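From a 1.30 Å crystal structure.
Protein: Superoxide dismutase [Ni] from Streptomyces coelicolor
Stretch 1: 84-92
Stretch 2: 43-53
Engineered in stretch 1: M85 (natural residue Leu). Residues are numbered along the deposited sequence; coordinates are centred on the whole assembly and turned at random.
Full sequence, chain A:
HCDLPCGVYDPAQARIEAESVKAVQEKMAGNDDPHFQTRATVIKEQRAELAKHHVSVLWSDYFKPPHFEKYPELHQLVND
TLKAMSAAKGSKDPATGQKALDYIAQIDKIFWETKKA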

# COMPACT_ATOMS: atom_id res chain seq x y z
N ALA A 84 -3.33 17.97 14.80
CA ALA A 84 -4.08 17.30 15.84
C ALA A 84 -4.09 15.78 15.64
O ALA A 84 -4.08 15.01 16.61
CB ALA A 84 -5.50 17.80 15.96
N MET A 85 -4.09 15.40 14.36
CA MET A 85 -4.03 13.98 14.05
C MET A 85 -2.67 13.40 14.41
O MET A 85 -2.56 12.28 14.91
CB MET A 85 -4.36 13.73 12.58
CG MET A 85 -5.81 13.87 12.19
SD MET A 85 -7.00 12.75 12.92
CE MET A 85 -6.08 11.41 13.67
N SER A 86 -1.62 14.15 14.15
CA SER A 86 -0.29 13.75 14.54
C SER A 86 -0.24 13.58 16.06
O SER A 86 0.39 12.67 16.59
CB SER A 86 0.76 14.73 14.11
OG SER A 86 0.98 14.75 12.71
N ALA A 87 -0.84 14.51 16.79
CA ALA A 87 -0.84 14.41 18.25
C ALA A 87 -1.62 13.20 18.73
O ALA A 87 -1.23 12.56 19.71
CB ALA A 87 -1.42 15.68 18.86
N ALA A 88 -2.71 12.85 18.05
CA ALA A 88 -3.47 11.64 18.40
C ALA A 88 -2.65 10.39 18.13
O ALA A 88 -2.66 9.42 18.89
CB ALA A 88 -4.79 11.59 17.65
N LYS A 89 -1.92 10.34 17.03
CA LYS A 89 -0.95 9.24 16.83
C LYS A 89 -0.05 9.07 18.03
O LYS A 89 0.17 7.93 18.46
CB LYS A 89 -0.01 9.42 15.61
CG LYS A 89 -0.68 9.23 14.25
CD LYS A 89 0.40 9.43 13.18
CE LYS A 89 -0.13 9.26 11.75
NZ LYS A 89 0.95 9.38 10.73
N GLY A 90 0.47 10.16 18.56
CA GLY A 90 1.40 10.12 19.65
C GLY A 90 0.83 9.80 21.01
O GLY A 90 1.62 9.66 21.94
N SER A 91 -0.48 9.72 21.17
CA SER A 91 -1.19 9.65 22.41
C SER A 91 -2.16 8.48 22.51
O SER A 91 -2.77 8.06 21.56
CB SER A 91 -1.97 10.95 22.66
OG SER A 91 -2.58 10.97 23.95
N LYS A 92 -2.30 8.00 23.77
CA LYS A 92 -3.31 7.05 24.18
C LYS A 92 -4.58 7.76 24.66
O LYS A 92 -5.62 7.09 24.86
CB LYS A 92 -2.76 6.12 25.26
CG LYS A 92 -1.63 5.23 24.76
CD LYS A 92 -0.84 4.54 25.88
CE LYS A 92 -1.68 3.86 26.90
NZ LYS A 92 -0.91 3.38 28.07
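Stretch 2, residues 43-53: IKEQRAELAKH

Lysines dominate this contact: K89 of stretch 1 lies across stretch 2 as a fully extended arm, and K44 and K52 of stretch 2 reach back. Stretch 2 is helical throughout, with i to i+4 backbone hydrogen bonds from R47 N to I43 O through H53 N to E49 O. It runs almost exactly antiparallel to the helix of stretch 1, at 175° between the N-to-C directions. The axes approach to 9.3 Å. In register, A48 faces M85 with CA atoms 6.1 Å apart, and the CA atoms of E45 and K89 are 5.5 Å apart.

The K89 side chain sits as a knob among E45, A48, E49 and K52. Its chi1 is m and the remaining chi angles are t. K89 CG packs on A48 CB at 3.4 Å. At the tip, K89 NZ forms a salt bridge with E49 OE1 at 2.7 Å. E45 OE2 is 4.3 Å from K89 NZ, too far for a salt bridge. Water 1 links them, donating to E45 OE2 at 2.7 Å and accepting from K89 NZ at 2.9 Å.

K44 points toward stretch 1 and meets backbone carbonyls there. K44 NZ donates to S91 O at 2.9 Å and weakly to A88 O at 3.3 Å. K89 O is nearer to K44 NZ, at 2.7 Å, but the angle is too poor for a hydrogen bond.

M85, an engineered residue replacing Leu, adds apolar packing. M85 CE lies 3.7 Å from A48 CB, and M85 SD 3.9 Å from A51 CB. M85 CB also touches K52 CG at 3.6 Å. Beyond this, K52 NZ makes a weak hydrogen bond to S86 OG at 3.3 Å. The two stretches together bury 537 Å².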

# COMPACT_ATOMS: atom_id res chain seq x y z
N ILE A 43 -2.58 -0.10 14.95
CA ILE A 43 -3.79 0.26 14.22
C ILE A 43 -4.10 1.74 14.30
O ILE A 43 -4.49 2.38 13.31
CB ILE A 43 -4.93 -0.65 14.76
CG1 ILE A 43 -4.71 -2.08 14.25
CG2 ILE A 43 -6.30 -0.14 14.46
CD1 ILE A 43 -5.57 -3.14 14.87
N LYS A 44 -3.95 2.29 15.50
CA LYS A 44 -4.17 3.72 15.70
C LYS A 44 -3.30 4.49 14.72
O LYS A 44 -3.73 5.47 14.09
CB LYS A 44 -3.84 4.10 17.15
CG LYS A 44 -3.95 5.60 17.42
CD LYS A 44 -4.11 5.94 18.90
CE LYS A 44 -2.97 5.49 19.78
NZ LYS A 44 -1.77 6.30 19.48
N GLU A 45 -2.06 4.05 14.58
CA GLU A 45 -1.15 4.78 13.69
C GLU A 45 -1.64 4.76 12.25
O GLU A 45 -1.62 5.77 11.54
CB GLU A 45 0.26 4.19 13.80
CG GLU A 45 1.41 5.07 13.36
CD GLU A 45 1.79 6.15 14.36
OE1 GLU A 45 1.32 6.13 15.51
OE2 GLU A 45 2.59 7.04 14.00
N GLN A 46 -2.13 3.60 11.82
CA GLN A 46 -2.65 3.44 10.46
C GLN A 46 -3.90 4.26 10.22
O GLN A 46 -4.02 4.91 9.18
CB GLN A 46 -2.94 1.95 10.22
CG GLN A 46 -1.74 1.05 10.16
CD GLN A 46 -1.98 -0.43 10.23
OE1 GLN A 46 -3.01 -0.91 10.70
NE2 GLN A 46 -1.05 -1.28 9.85
N ARG A 47 -4.86 4.20 11.15
CA ARG A 47 -6.11 4.91 10.87
C ARG A 47 -5.90 6.42 10.90
O ARG A 47 -6.49 7.13 10.10
CB ARG A 47 -7.20 4.45 11.84
CG ARG A 47 -7.42 2.99 12.00
CD ARG A 47 -7.23 2.11 10.78
NE ARG A 47 -8.21 2.31 9.73
CZ ARG A 47 -8.42 1.47 8.72
NH1 ARG A 47 -7.73 0.34 8.59
NH2 ARG A 47 -9.35 1.74 7.80
N ALA A 48 -5.02 6.87 11.81
CA ALA A 48 -4.71 8.30 11.91
C ALA A 48 -4.07 8.78 10.61
O ALA A 48 -4.38 9.86 10.11
CB ALA A 48 -3.82 8.57 13.09
N GLU A 49 -3.15 7.98 10.06
CA GLU A 49 -2.55 8.33 8.77
C GLU A 49 -3.58 8.43 7.65
O GLU A 49 -3.50 9.35 6.85
CB GLU A 49 -1.48 7.28 8.42
CG GLU A 49 -0.76 7.54 7.09
CD GLU A 49 0.14 8.75 7.10
OE1 GLU A 49 0.29 9.50 8.10
OE2 GLU A 49 0.76 8.95 6.01
N LEU A 50 -4.54 7.52 7.62
CA LEU A 50 -5.60 7.58 6.63
C LEU A 50 -6.43 8.86 6.81
O LEU A 50 -6.80 9.55 5.84
CB LEU A 50 -6.49 6.36 6.74
CG LEU A 50 -5.95 5.06 6.19
CD1 LEU A 50 -6.83 3.90 6.58
CD2 LEU A 50 -5.84 5.16 4.66
N ALA A 51 -6.73 9.20 8.06
CA ALA A 51 -7.47 10.44 8.34
C ALA A 51 -6.71 11.65 7.83
O ALA A 51 -7.29 12.57 7.26
CB ALA A 51 -7.76 10.58 9.83
N LYS A 52 -5.38 11.68 8.01
CA LYS A 52 -4.59 12.77 7.48
C LYS A 52 -4.69 12.87 5.96
O LYS A 52 -4.84 13.98 5.41
CB LYS A 52 -3.14 12.62 7.92
CG LYS A 52 -2.87 12.91 9.39
CD LYS A 52 -1.40 12.77 9.75
CE LYS A 52 -0.61 14.03 9.51
NZ LYS A 52 0.86 13.77 9.61
N HIS A 53 -4.60 11.71 5.29
CA HIS A 53 -4.78 11.74 3.83
C HIS A 53 -6.11 12.35 3.40
O HIS A 53 -6.20 13.21 2.54
CB HIS A 53 -4.63 10.32 3.30
CG HIS A 53 -4.94 10.22 1.84
ND1 HIS A 53 -4.07 10.56 0.85
CD2 HIS A 53 -6.09 9.83 1.23
CE1 HIS A 53 -4.67 10.38 -0.32
NE2 HIS A 53 -5.89 9.92 -0.11
O HOH W 1 3.09 7.59 11.42